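Local coordinates for cell surface protein (PDB 4GT6), which is of unknown function but, as the leucine-rich-repeat part of a larger extracellular protein, probably mediates binding to other proteins, at residues P245-P250 against H259-C264; V223-E226 against D232-L235; I38-T43 against T93-K98; T149-G154 against V165-S170; I339-S344 against S369-I374. All blocks are in the same frame, centred on the assembly; numbering follows the deposited sequence. Where two conformers were deposited one is given.

How the interactions relate
Interactions 1 and 2 adjoin each other and share a core: L235 and Y225 of the 224-227/233-237 hairpin reach F247, P250, A260 and F261 of interaction 1. Interaction 1 is wholly buried and purely apolar, whereas interaction 2 combines backbone hydrogen bonds with one buried and one partly exposed sheet face. Interaction 4, about 20 Å from interaction 2 between centres, spans a repeat coil through one apolar pair and a backbone CA-H...O contact. Interactions 3 and 5 sit toward the two ends of the molecule, their centres about 69 Å apart. The former is joined mainly by water, the latter by a tryptophan edge and a thin surface contact.

Interaction 1: residues P245-P250 against H259-C264; sequences PAFKIP and HAFDSC
F247, in the middle of strand 246-248, sends its ring inward to meet F261 of the turn-rich loop 259-264. Its CG stands opposite the backbone N (chi1 -178°), and the CD2-CE2 side of the ring lies nearest the second phenylalanine. F247 CD2 is 3.9 Å from F261 CE2 and arrives at the edge of the F261 ring, close to its plane, the two side chains crossing at about a right angle. Y238 also packs against both rings and stacks with F261. Two residues on from F247, I249 returns to the same side and uses its longer branch: CD1 sits 4.0 Å from F261 CZ and about as far from CE1, and it approaches the ring obliquely. The far end of F261 is therefore shared, CE2 and CZ facing F247 while CZ and CE1 face I249. Two overlapping beta turns, type I from H259 to D262 and type II from F261 to C264, carry F261 on the loop. On the far side of the loop from the apolar contact, the D262 carboxylate forms a salt bridge with R237 and accepts a hydrogen bond from E203 N. Inward phenylalanine and isoleucine side chains that join a short strand to the returning loop across the coil are characteristic of the hydrophobic core of a BspA-type leucine-rich-repeat solenoid.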
# COMPACT_ATOMS: atom_id res chain seq x y z
N PRO A 245 -26.35 0.41 -0.75
CA PRO A 245 -26.41 0.46 -2.22
C PRO A 245 -26.10 1.85 -2.77
O PRO A 245 -25.69 1.94 -3.91
CB PRO A 245 -27.87 0.08 -2.54
CG PRO A 245 -28.39 -0.54 -1.31
CD PRO A 245 -27.68 0.11 -0.17
N ALA A 246 -26.31 2.92 -1.98
CA ALA A 246 -26.07 4.28 -2.46
C ALA A 246 -25.18 5.08 -1.52
O ALA A 246 -25.22 4.89 -0.30
CB ALA A 246 -27.39 5.02 -2.65
N PHE A 247 -24.43 6.02 -2.09
CA PHE A 247 -23.63 6.94 -1.29
C PHE A 247 -23.63 8.30 -1.96
O PHE A 247 -23.51 8.37 -3.17
CB PHE A 247 -22.19 6.43 -1.06
CG PHE A 247 -21.37 7.36 -0.18
CD1 PHE A 247 -21.69 7.53 1.17
CD2 PHE A 247 -20.30 8.09 -0.70
CE1 PHE A 247 -20.95 8.41 1.99
CE2 PHE A 247 -19.53 8.92 0.13
CZ PHE A 247 -19.87 9.10 1.46
N LYS A 248 -23.82 9.36 -1.17
CA LYS A 248 -23.73 10.72 -1.67
C LYS A 248 -22.49 11.34 -1.04
O LYS A 248 -22.41 11.46 0.19
CB LYS A 248 -24.99 11.56 -1.37
CG LYS A 248 -24.89 13.00 -1.90
CD LYS A 248 -26.18 13.82 -1.66
CE LYS A 248 -26.35 14.33 -0.23
NZ LYS A 248 -27.76 14.77 0.02
N ILE A 249 -21.53 11.72 -1.87
CA ILE A 249 -20.31 12.36 -1.36
C ILE A 249 -20.71 13.74 -0.79
O ILE A 249 -21.40 14.51 -1.47
CB ILE A 249 -19.25 12.47 -2.48
CG1 ILE A 249 -18.78 11.05 -2.91
CG2 ILE A 249 -18.05 13.34 -2.03
CD1 ILE A 249 -18.00 11.02 -4.25
N PRO A 250 -20.31 14.08 0.45
CA PRO A 250 -20.76 15.36 1.03
C PRO A 250 -20.26 16.59 0.31
O PRO A 250 -19.12 16.64 -0.18
CB PRO A 250 -20.18 15.35 2.45
CG PRO A 250 -19.87 13.91 2.75
CD PRO A 250 -19.57 13.25 1.43
N HIS A 259 -7.98 5.64 -6.19
CA HIS A 259 -8.48 4.36 -5.66
C HIS A 259 -9.36 4.52 -4.38
O HIS A 259 -9.48 3.56 -3.61
CB HIS A 259 -7.28 3.40 -5.40
CG HIS A 259 -6.50 3.13 -6.66
ND1 HIS A 259 -5.22 3.65 -6.85
CD2 HIS A 259 -6.86 2.45 -7.77
CE1 HIS A 259 -4.86 3.26 -8.07
NE2 HIS A 259 -5.80 2.51 -8.64
N ALA A 260 -9.99 5.71 -4.17
CA ALA A 260 -10.77 5.92 -2.94
C ALA A 260 -11.96 4.96 -2.83
O ALA A 260 -12.36 4.60 -1.72
CB ALA A 260 -11.27 7.37 -2.85
N PHE A 261 -12.53 4.55 -3.98
CA PHE A 261 -13.68 3.63 -4.02
C PHE A 261 -13.33 2.36 -4.78
O PHE A 261 -14.23 1.69 -5.27
CB PHE A 261 -14.89 4.30 -4.71
CG PHE A 261 -15.58 5.42 -3.99
CD1 PHE A 261 -15.13 6.73 -4.10
CD2 PHE A 261 -16.76 5.19 -3.28
CE1 PHE A 261 -15.80 7.78 -3.47
CE2 PHE A 261 -17.43 6.24 -2.63
CZ PHE A 261 -16.94 7.53 -2.73
N ASP A 262 -12.06 1.98 -4.84
CA ASP A 262 -11.74 0.78 -5.60
C ASP A 262 -12.35 -0.47 -4.92
O ASP A 262 -12.50 -0.51 -3.69
CB ASP A 262 -10.23 0.62 -5.87
CG ASP A 262 -9.29 0.31 -4.68
OD1 ASP A 262 -9.76 0.27 -3.54
OD2 ASP A 262 -8.09 0.11 -4.93
N SER A 263 -12.79 -1.43 -5.76
CA SER A 263 -13.30 -2.74 -5.37
C SER A 263 -14.48 -2.72 -4.38
O SER A 263 -14.58 -3.61 -3.52
CB SER A 263 -12.17 -3.61 -4.81
OG SER A 263 -11.20 -3.85 -5.82
N CYS A 264 -15.41 -1.75 -4.52
CA CYS A 264 -16.62 -1.75 -3.68
C CYS A 264 -17.52 -2.89 -4.12
O CYS A 264 -17.98 -2.90 -5.27
CB CYS A 264 -17.34 -0.41 -3.74
SG CYS A 264 -16.42 0.93 -2.98

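Interaction 2: residues V223-E226 against D232-L235; sequences VLYE and DYAL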
# COMPACT_ATOMS: atom_id res chain seq x y z
N VAL A 223 -16.25 6.94 6.47
CA VAL A 223 -15.49 7.18 5.24
C VAL A 223 -14.27 7.97 5.68
O VAL A 223 -14.41 8.87 6.51
CB VAL A 223 -16.34 7.92 4.16
CG1 VAL A 223 -15.49 8.27 2.94
CG2 VAL A 223 -17.55 7.10 3.74
N LEU A 224 -13.07 7.64 5.15
CA LEU A 224 -11.88 8.37 5.56
C LEU A 224 -11.62 9.54 4.63
O LEU A 224 -11.62 9.38 3.41
CB LEU A 224 -10.65 7.43 5.58
CG LEU A 224 -9.37 8.01 6.22
CD1 LEU A 224 -9.57 8.32 7.72
CD2 LEU A 224 -8.21 7.01 6.04
N TYR A 225 -11.36 10.70 5.23
CA TYR A 225 -11.05 11.94 4.52
C TYR A 225 -9.73 12.51 4.97
O TYR A 225 -9.26 12.19 6.06
CB TYR A 225 -12.15 13.02 4.80
CG TYR A 225 -13.51 12.64 4.27
CD1 TYR A 225 -14.40 11.91 5.05
CD2 TYR A 225 -13.91 12.98 2.98
CE1 TYR A 225 -15.64 11.49 4.55
CE2 TYR A 225 -15.15 12.59 2.47
CZ TYR A 225 -16.02 11.86 3.26
OH TYR A 225 -17.24 11.45 2.76
N GLU A 226 -9.19 13.41 4.16
CA GLU A 226 -8.05 14.28 4.49
C GLU A 226 -8.63 15.68 4.57
O GLU A 226 -9.25 16.13 3.60
CB GLU A 226 -6.96 14.20 3.42
CG GLU A 226 -5.82 15.19 3.67
CD GLU A 226 -4.75 15.07 2.61
OE1 GLU A 226 -3.95 14.11 2.66
OE2 GLU A 226 -4.82 15.85 1.63
N ASP A 232 -11.10 22.41 3.07
CA ASP A 232 -11.45 21.45 2.01
C ASP A 232 -11.19 20.04 2.46
O ASP A 232 -10.29 19.81 3.28
CB ASP A 232 -10.61 21.67 0.73
CG ASP A 232 -11.02 22.83 -0.17
OD1 ASP A 232 -12.12 23.41 0.06
OD2 ASP A 232 -10.28 23.12 -1.13
N TYR A 233 -11.92 19.07 1.89
CA TYR A 233 -11.67 17.68 2.17
C TYR A 233 -11.39 16.91 0.89
O TYR A 233 -11.95 17.24 -0.15
CB TYR A 233 -12.90 17.03 2.85
CG TYR A 233 -13.22 17.51 4.24
CD1 TYR A 233 -13.83 18.73 4.45
CD2 TYR A 233 -13.00 16.69 5.34
CE1 TYR A 233 -14.20 19.15 5.73
CE2 TYR A 233 -13.35 17.11 6.63
CZ TYR A 233 -13.97 18.32 6.82
OH TYR A 233 -14.34 18.73 8.08
N ALA A 234 -10.59 15.87 1.00
CA ALA A 234 -10.39 14.90 -0.08
C ALA A 234 -10.91 13.58 0.46
O ALA A 234 -10.58 13.22 1.59
CB ALA A 234 -8.91 14.79 -0.47
N LEU A 235 -11.73 12.87 -0.32
CA LEU A 235 -12.20 11.55 0.11
C LEU A 235 -11.10 10.55 -0.23
O LEU A 235 -10.73 10.42 -1.40
CB LEU A 235 -13.53 11.19 -0.62
CG LEU A 235 -14.35 10.05 -0.01
CD1 LEU A 235 -15.81 10.16 -0.45
CD2 LEU A 235 -13.82 8.64 -0.42
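The backbone N of E226 donates to A234 O at 2.9 Å, with an N-H...O angle of 164°. The reciprocal bond, from A234 N to E226 O, has the same length, making E226 and A234 a hydrogen-bonded antiparallel pair of the beta hairpin formed by strands 224-227 and 233-237. This hairpin edges a mixed sheet within the leucine-rich-repeat protein, strand 253-256 pairing with its second strand. Both acceptors take a further CA-H...O contact: A234 O from Y225 CA, and E226 O from Y233 CA. On one side of the sheet the non-hydrogen-bonded pair Y225 and L235 packs into the buried interior beside F247. With CG opposite its carbonyl carbon (chi1 -64°), the Y225 side chain crosses that of L235 obliquely, placing CE2 3.6 Å from L235 CG. Also on the Y225 side, Y225 CB lies at the edge of the Y233 ring, 3.8 Å from its CD2. On the other side, E226 and A234 lie at a partly exposed surface, and the glutamate OE1 is hydrogen-bonded to Y217 OH. Back in the interior, V223 crosses L235 at about a right angle, its CG1 3.6 Å from L235 CG.

Interaction 3: residues I38-T43 against T93-K98; sequences IPAQVT and TIQDNK. With EDO (1,2-ethanediol), chain M; EDO (1,2-ethanediol), chain Q.
Q95 reaches across to I38 and A40 without touching them closely: its OE1 lies 4.3 Å from I38 O and 4.4 Å from A40 CB. Two waters bridge this gap. One lies 2.7 Å from Q95 OE1 and 2.9 Å from I38 O. The other donates to the same glutamine oxygen and accepts a 3.2 Å bond from A40 N. An extended side chain, with CG opposite the backbone N (chi1 -174°) and CD anti to CA (chi2 178°), carries the amide to these waters. Residue 38 directly follows strand 35-37 and residues 93-94 end strand 91-94, the two outer strands of a parallel sheet with 68-71 between them at the N-terminal end of the leucine-rich-repeat solenoid, which leaves I38 and Q95 well apart. Tighter packing lies behind the watery side: I38 is buried against F59 and Y14, while V42 packs on F16 and the strand 47-54. Beyond Q95, the chain turns back with N97 N bonded to I94 O, and N97 and K98 are exposed. Between this turn and the buried I94 lies a 1,2-ethanediol, probably from the crystallisation liquor, which donates through O1 to K98 O at 2.9 Å and rests its C1 3.5 Å from I94 CG1.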
# COMPACT_ATOMS: atom_id res chain seq x y z
N ILE A 38 21.79 -17.07 14.56
CA ILE A 38 22.74 -15.96 14.50
C ILE A 38 23.56 -16.00 15.78
O ILE A 38 22.98 -16.13 16.85
CB ILE A 38 22.00 -14.60 14.30
CG1 ILE A 38 21.13 -14.56 12.99
CG2 ILE A 38 22.99 -13.41 14.41
CD1 ILE A 38 21.90 -14.64 11.67
N PRO A 39 24.91 -15.93 15.71
CA PRO A 39 25.71 -16.01 16.94
C PRO A 39 25.50 -14.78 17.84
O PRO A 39 25.28 -13.69 17.33
CB PRO A 39 27.15 -16.08 16.42
CG PRO A 39 27.11 -15.40 15.09
CD PRO A 39 25.77 -15.80 14.51
N ALA A 40 25.49 -14.99 19.16
CA ALA A 40 25.36 -13.91 20.15
C ALA A 40 26.70 -13.19 20.32
O ALA A 40 26.74 -12.03 20.75
CB ALA A 40 24.90 -14.48 21.48
N GLN A 41 27.78 -13.91 20.06
CA GLN A 41 29.13 -13.37 20.19
C GLN A 41 30.06 -13.96 19.12
O GLN A 41 29.86 -15.09 18.66
CB GLN A 41 29.71 -13.62 21.61
CG GLN A 41 29.90 -15.09 22.01
CD GLN A 41 30.61 -15.27 23.34
OE1 GLN A 41 30.35 -14.57 24.34
NE2 GLN A 41 31.54 -16.22 23.38
N VAL A 42 31.06 -13.16 18.72
CA VAL A 42 32.11 -13.55 17.78
C VAL A 42 33.45 -13.19 18.42
O VAL A 42 33.53 -12.27 19.24
CB VAL A 42 31.97 -12.95 16.35
CG1 VAL A 42 30.75 -13.53 15.62
CG2 VAL A 42 31.91 -11.42 16.38
N THR A 43 34.50 -13.92 18.03
CA THR A 43 35.84 -13.69 18.56
C THR A 43 36.77 -13.19 17.46
O THR A 43 36.72 -13.69 16.33
CB THR A 43 36.38 -14.98 19.22
OG1 THR A 43 35.48 -15.35 20.27
CG2 THR A 43 37.80 -14.81 19.82
N THR A 93 12.66 -15.89 15.43
CA THR A 93 12.46 -15.86 16.88
C THR A 93 13.69 -15.36 17.65
O THR A 93 14.76 -15.20 17.08
CB THR A 93 12.12 -17.27 17.38
OG1 THR A 93 13.20 -18.16 17.06
CG2 THR A 93 10.78 -17.78 16.83
N ILE A 94 13.53 -15.14 18.96
CA ILE A 94 14.64 -14.71 19.80
C ILE A 94 15.18 -15.92 20.52
O ILE A 94 14.41 -16.69 21.09
CB ILE A 94 14.25 -13.57 20.79
CG1 ILE A 94 13.52 -12.39 20.07
CG2 ILE A 94 15.49 -13.07 21.57
CD1 ILE A 94 14.37 -11.63 19.00
N GLN A 95 16.50 -16.06 20.53
CA GLN A 95 17.18 -17.15 21.22
C GLN A 95 16.72 -17.23 22.67
O GLN A 95 16.59 -16.20 23.34
CB GLN A 95 18.70 -16.97 21.15
CG GLN A 95 19.50 -18.15 21.72
CD GLN A 95 21.00 -17.99 21.60
OE1 GLN A 95 21.52 -17.23 20.77
NE2 GLN A 95 21.75 -18.72 22.42
N ASP A 96 16.41 -18.46 23.13
CA ASP A 96 15.98 -18.78 24.50
C ASP A 96 14.66 -18.10 24.88
O ASP A 96 14.35 -17.97 26.07
CB ASP A 96 17.09 -18.43 25.51
CG ASP A 96 18.37 -19.21 25.29
OD1 ASP A 96 18.28 -20.43 25.03
OD2 ASP A 96 19.45 -18.60 25.37
N ASN A 97 13.87 -17.66 23.86
CA ASN A 97 12.56 -17.01 24.01
C ASN A 97 12.68 -15.75 24.92
O ASN A 97 11.73 -15.38 25.61
CB ASN A 97 11.50 -18.02 24.55
CG ASN A 97 10.06 -17.62 24.38
OD1 ASN A 97 9.63 -17.16 23.32
ND2 ASN A 97 9.27 -17.82 25.43
N LYS A 98 13.84 -15.08 24.90
CA LYS A 98 14.04 -13.84 25.65
C LYS A 98 13.33 -12.69 24.93
O LYS A 98 13.08 -12.80 23.73
CB LYS A 98 15.55 -13.55 25.79
CG LYS A 98 16.23 -14.40 26.85
CD LYS A 98 17.73 -14.28 26.75
CE LYS A 98 18.42 -15.05 27.85
NZ LYS A 98 19.89 -15.10 27.65
C1 EDO M . 10.54 -12.77 21.78
O1 EDO M . 10.68 -13.96 22.55
C2 EDO M . 9.75 -11.66 22.52
O2 EDO M . 9.96 -10.38 21.90
C1 EDO Q . 37.73 -18.08 16.68
O1 EDO Q . 37.05 -18.92 15.76
C2 EDO Q . 38.37 -16.89 15.92
O2 EDO Q . 37.35 -16.15 15.27
O HOH W 1 20.59 -16.93 18.28
O HOH W 2 24.08 -17.75 19.89

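Interaction 4: residues T149-G154 against V165-S170; sequences TSVADG and VTLPDS. With EDO (1,2-ethanediol), chain J.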
# COMPACT_ATOMS: atom_id res chain seq x y z
N THR A 149 7.26 6.28 15.01
CA THR A 149 6.62 7.58 14.68
C THR A 149 6.05 7.65 13.27
O THR A 149 5.37 8.62 12.94
CB THR A 149 7.59 8.74 14.95
OG1 THR A 149 8.80 8.53 14.21
CG2 THR A 149 7.91 8.88 16.46
N SER A 150 6.28 6.63 12.45
CA SER A 150 5.63 6.59 11.13
C SER A 150 5.58 5.18 10.59
O SER A 150 6.38 4.33 10.98
CB SER A 150 6.29 7.52 10.12
OG SER A 150 7.61 7.11 9.81
N VAL A 151 4.64 4.94 9.67
CA VAL A 151 4.58 3.66 8.99
C VAL A 151 5.20 3.97 7.64
O VAL A 151 4.59 4.70 6.85
CB VAL A 151 3.14 3.08 8.90
CG1 VAL A 151 3.13 1.77 8.10
CG2 VAL A 151 2.58 2.85 10.30
N ALA A 152 6.43 3.49 7.41
CA ALA A 152 7.18 3.84 6.18
C ALA A 152 6.49 3.31 4.92
O ALA A 152 5.64 2.42 5.00
CB ALA A 152 8.62 3.34 6.28
N ASP A 153 6.81 3.91 3.77
CA ASP A 153 6.15 3.59 2.50
C ASP A 153 6.23 2.10 2.15
O ASP A 153 7.26 1.47 2.35
CB ASP A 153 6.72 4.43 1.34
CG ASP A 153 8.18 4.21 1.05
OD1 ASP A 153 9.03 4.78 1.79
OD2 ASP A 153 8.48 3.44 0.13
N GLY A 154 5.10 1.57 1.70
CA GLY A 154 4.95 0.19 1.26
C GLY A 154 5.25 -0.86 2.31
O GLY A 154 5.51 -2.01 1.96
N VAL A 165 -4.30 -4.48 12.13
CA VAL A 165 -3.07 -3.75 12.45
C VAL A 165 -3.40 -2.78 13.55
O VAL A 165 -4.36 -1.99 13.42
CB VAL A 165 -2.36 -3.04 11.25
CG1 VAL A 165 -1.14 -2.24 11.73
CG2 VAL A 165 -1.92 -4.04 10.19
N THR A 166 -2.62 -2.80 14.62
CA THR A 166 -2.78 -1.85 15.72
C THR A 166 -1.65 -0.83 15.61
O THR A 166 -0.47 -1.18 15.68
CB THR A 166 -2.81 -2.58 17.07
OG1 THR A 166 -3.91 -3.48 17.04
CG2 THR A 166 -2.96 -1.60 18.26
N LEU A 167 -2.03 0.45 15.39
CA LEU A 167 -1.06 1.53 15.31
C LEU A 167 -1.00 2.26 16.64
O LEU A 167 -2.04 2.47 17.25
CB LEU A 167 -1.39 2.52 14.17
CG LEU A 167 -1.35 1.97 12.74
CD1 LEU A 167 -1.55 3.11 11.75
CD2 LEU A 167 -0.02 1.32 12.43
N PRO A 168 0.21 2.65 17.09
CA PRO A 168 0.33 3.35 18.37
C PRO A 168 0.02 4.84 18.27
O PRO A 168 0.05 5.41 17.18
CB PRO A 168 1.80 3.15 18.72
CG PRO A 168 2.49 3.14 17.42
CD PRO A 168 1.54 2.47 16.46
N ASP A 169 -0.18 5.49 19.43
CA ASP A 169 -0.43 6.93 19.51
C ASP A 169 0.74 7.76 18.94
O ASP A 169 0.53 8.86 18.46
CB ASP A 169 -0.68 7.30 20.98
CG ASP A 169 -1.93 6.68 21.61
OD1 ASP A 169 -2.80 6.18 20.86
OD2 ASP A 169 -2.06 6.74 22.86
N SER A 170 1.97 7.19 18.94
CA SER A 170 3.16 7.92 18.48
C SER A 170 3.22 8.08 16.94
O SER A 170 4.02 8.89 16.47
CB SER A 170 4.43 7.23 19.00
OG SER A 170 4.46 5.85 18.66
C1 EDO J . -5.12 -0.08 10.55
O1 EDO J . -5.62 0.28 11.83
C2 EDO J . -3.93 0.83 10.21
O2 EDO J . -4.35 2.18 10.28
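L167 faces V151 across the coil, and its side chain can be traced outward from CB. CB sets the direction toward the opposite segment, and CG, opposite the carbonyl carbon (chi1 -64°), lies 3.8 Å from C2 of a bound 1,2-ethanediol. From there the chain forks. CD1 turns to the diol, 3.3 Å from its O2, while CD2 reaches V151 CG2 at 3.7 Å, the two side chains crossing at about a right angle. The other hydroxyl of the diol, O1, donates to V165 O at 3.0 Å; the molecule probably comes from the crystallisation liquor. In the BspA-type leucine-rich-repeat fold, this contact spans one coil: strand 164-166 leads into the 167-170 corner, and the short, weakly bonded strand 150-151 lies beside the next strand, 173-174. L167 also packs on I174, which places the leucine between neighbouring coils. At the corner the backbones themselves approach. T149 CA points its hydrogen at S170 O, a CA-H...O contact of 3.4 Å with an angle of 154° at the hydrogen, and T149 CB and CG2 rest 3.9 Å from the same oxygen. The S170 hydroxyl is taken up by V148 O and G147 N, and E146 grips the backbone N of both D169 and S170.

Interaction 5: residues I339-S344 against S369-I374; sequences IAIPSS and SQWNAI
I341 and W371 meet at about a right angle, the methyl tip of the isoleucine coming up to the edge of the indole near its plane. I341 CD1 lies 4.1 Å from W371 CH2, the outer corner of the six-membered ring, so neither face of the indole is used by the isoleucine. W371 arrives from the short helix 368-372, its CG opposite the backbone N (chi1 -178°), and this torsion brings the ring end closer to strand 338-341 than its CB bond would suggest. Y364 makes an edge-to-face contact with the same indole, and I362 of the neighbouring strand packs against both I341 and W371. Farther along, Q370 extends beside the S343 corner, where its NE2 is 4.1 Å from S343 CB. That approach is van der Waals in kind. The glutamine's other amide atom, OE1, accepts a hydrogen bond from S367 N, which ties the amide to the residue just before the helix. The helix lies beyond strand 361-364, the last strand of the parallel three-stranded sheet at the C-terminal end of the leucine-rich-repeat solenoid. With no hydrogen bond passing between 339-344 and 369-374, their direct association probably rests on dispersion, with some shielding of I341 and the tryptophan edge from water.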
# COMPACT_ATOMS: atom_id res chain seq x y z
N ILE A 339 -23.17 5.43 -24.02
CA ILE A 339 -22.33 6.47 -23.43
C ILE A 339 -22.60 7.79 -24.16
O ILE A 339 -22.58 7.82 -25.39
CB ILE A 339 -20.81 6.13 -23.35
CG1 ILE A 339 -20.03 7.29 -22.64
CG2 ILE A 339 -20.22 5.78 -24.72
CD1 ILE A 339 -18.86 6.88 -21.85
N ALA A 340 -22.89 8.84 -23.40
CA ALA A 340 -23.07 10.18 -23.97
C ALA A 340 -21.76 10.94 -23.79
O ALA A 340 -21.27 11.06 -22.67
CB ALA A 340 -24.24 10.90 -23.31
N ILE A 341 -21.14 11.36 -24.90
CA ILE A 341 -19.86 12.06 -24.89
C ILE A 341 -20.07 13.52 -25.35
O ILE A 341 -20.53 13.74 -26.48
CB ILE A 341 -18.82 11.32 -25.78
CG1 ILE A 341 -18.52 9.90 -25.19
CG2 ILE A 341 -17.53 12.16 -25.93
CD1 ILE A 341 -17.73 8.95 -26.07
N PRO A 342 -19.73 14.53 -24.51
CA PRO A 342 -19.89 15.92 -24.92
C PRO A 342 -18.80 16.33 -25.92
O PRO A 342 -17.72 15.72 -25.94
CB PRO A 342 -19.78 16.69 -23.61
CG PRO A 342 -18.85 15.87 -22.77
CD PRO A 342 -19.16 14.43 -23.14
N SER A 343 -19.06 17.39 -26.70
CA SER A 343 -18.11 17.87 -27.72
C SER A 343 -16.86 18.50 -27.08
O SER A 343 -15.86 18.68 -27.78
CB SER A 343 -18.78 18.84 -28.69
OG SER A 343 -19.29 19.96 -27.99
N SER A 344 -16.88 18.77 -25.75
CA SER A 344 -15.69 19.28 -25.05
C SER A 344 -14.58 18.19 -24.97
O SER A 344 -13.41 18.55 -24.77
CB SER A 344 -16.06 19.77 -23.65
OG SER A 344 -16.60 18.72 -22.86
N SER A 369 -16.94 15.60 -38.16
CA SER A 369 -15.62 16.22 -38.32
C SER A 369 -14.96 16.38 -36.94
O SER A 369 -13.80 16.00 -36.76
CB SER A 369 -15.74 17.57 -39.02
OG SER A 369 -14.49 18.22 -39.12
N GLN A 370 -15.73 16.89 -35.95
CA GLN A 370 -15.28 17.07 -34.57
C GLN A 370 -14.90 15.70 -33.97
O GLN A 370 -13.84 15.59 -33.34
CB GLN A 370 -16.36 17.75 -33.72
CG GLN A 370 -16.52 19.24 -33.99
CD GLN A 370 -17.56 19.84 -33.06
OE1 GLN A 370 -18.76 19.62 -33.21
NE2 GLN A 370 -17.11 20.56 -32.05
N TRP A 371 -15.73 14.65 -34.23
CA TRP A 371 -15.48 13.28 -33.77
C TRP A 371 -14.12 12.77 -34.28
O TRP A 371 -13.34 12.22 -33.50
CB TRP A 371 -16.61 12.33 -34.20
CG TRP A 371 -16.41 10.93 -33.71
CD1 TRP A 371 -15.97 9.86 -34.44
CD2 TRP A 371 -16.56 10.46 -32.36
NE1 TRP A 371 -15.87 8.75 -33.63
CE2 TRP A 371 -16.22 9.09 -32.35
CE3 TRP A 371 -17.00 11.06 -31.17
CZ2 TRP A 371 -16.28 8.31 -31.19
CZ3 TRP A 371 -17.05 10.29 -30.01
CH2 TRP A 371 -16.72 8.93 -30.03
N ASN A 372 -13.85 12.95 -35.59
CA ASN A 372 -12.61 12.51 -36.24
C ASN A 372 -11.37 13.27 -35.73
O ASN A 372 -10.27 12.72 -35.78
CB ASN A 372 -12.73 12.65 -37.76
CG ASN A 372 -13.70 11.67 -38.39
OD1 ASN A 372 -13.89 10.55 -37.90
ND2 ASN A 372 -14.30 12.05 -39.50
N ALA A 373 -11.56 14.51 -35.22
CA ALA A 373 -10.50 15.36 -34.67
C ALA A 373 -10.10 14.94 -33.22
O ALA A 373 -9.09 15.44 -32.72
CB ALA A 373 -10.93 16.81 -34.70
N ILE A 374 -10.85 14.01 -32.58
CA ILE A 374 -10.53 13.54 -31.23
C ILE A 374 -9.21 12.76 -31.30
O ILE A 374 -9.07 11.84 -32.11
CB ILE A 374 -11.69 12.70 -30.62
CG1 ILE A 374 -12.95 13.58 -30.38
CG2 ILE A 374 -11.24 11.96 -29.32
CD1 ILE A 374 -14.21 12.81 -29.85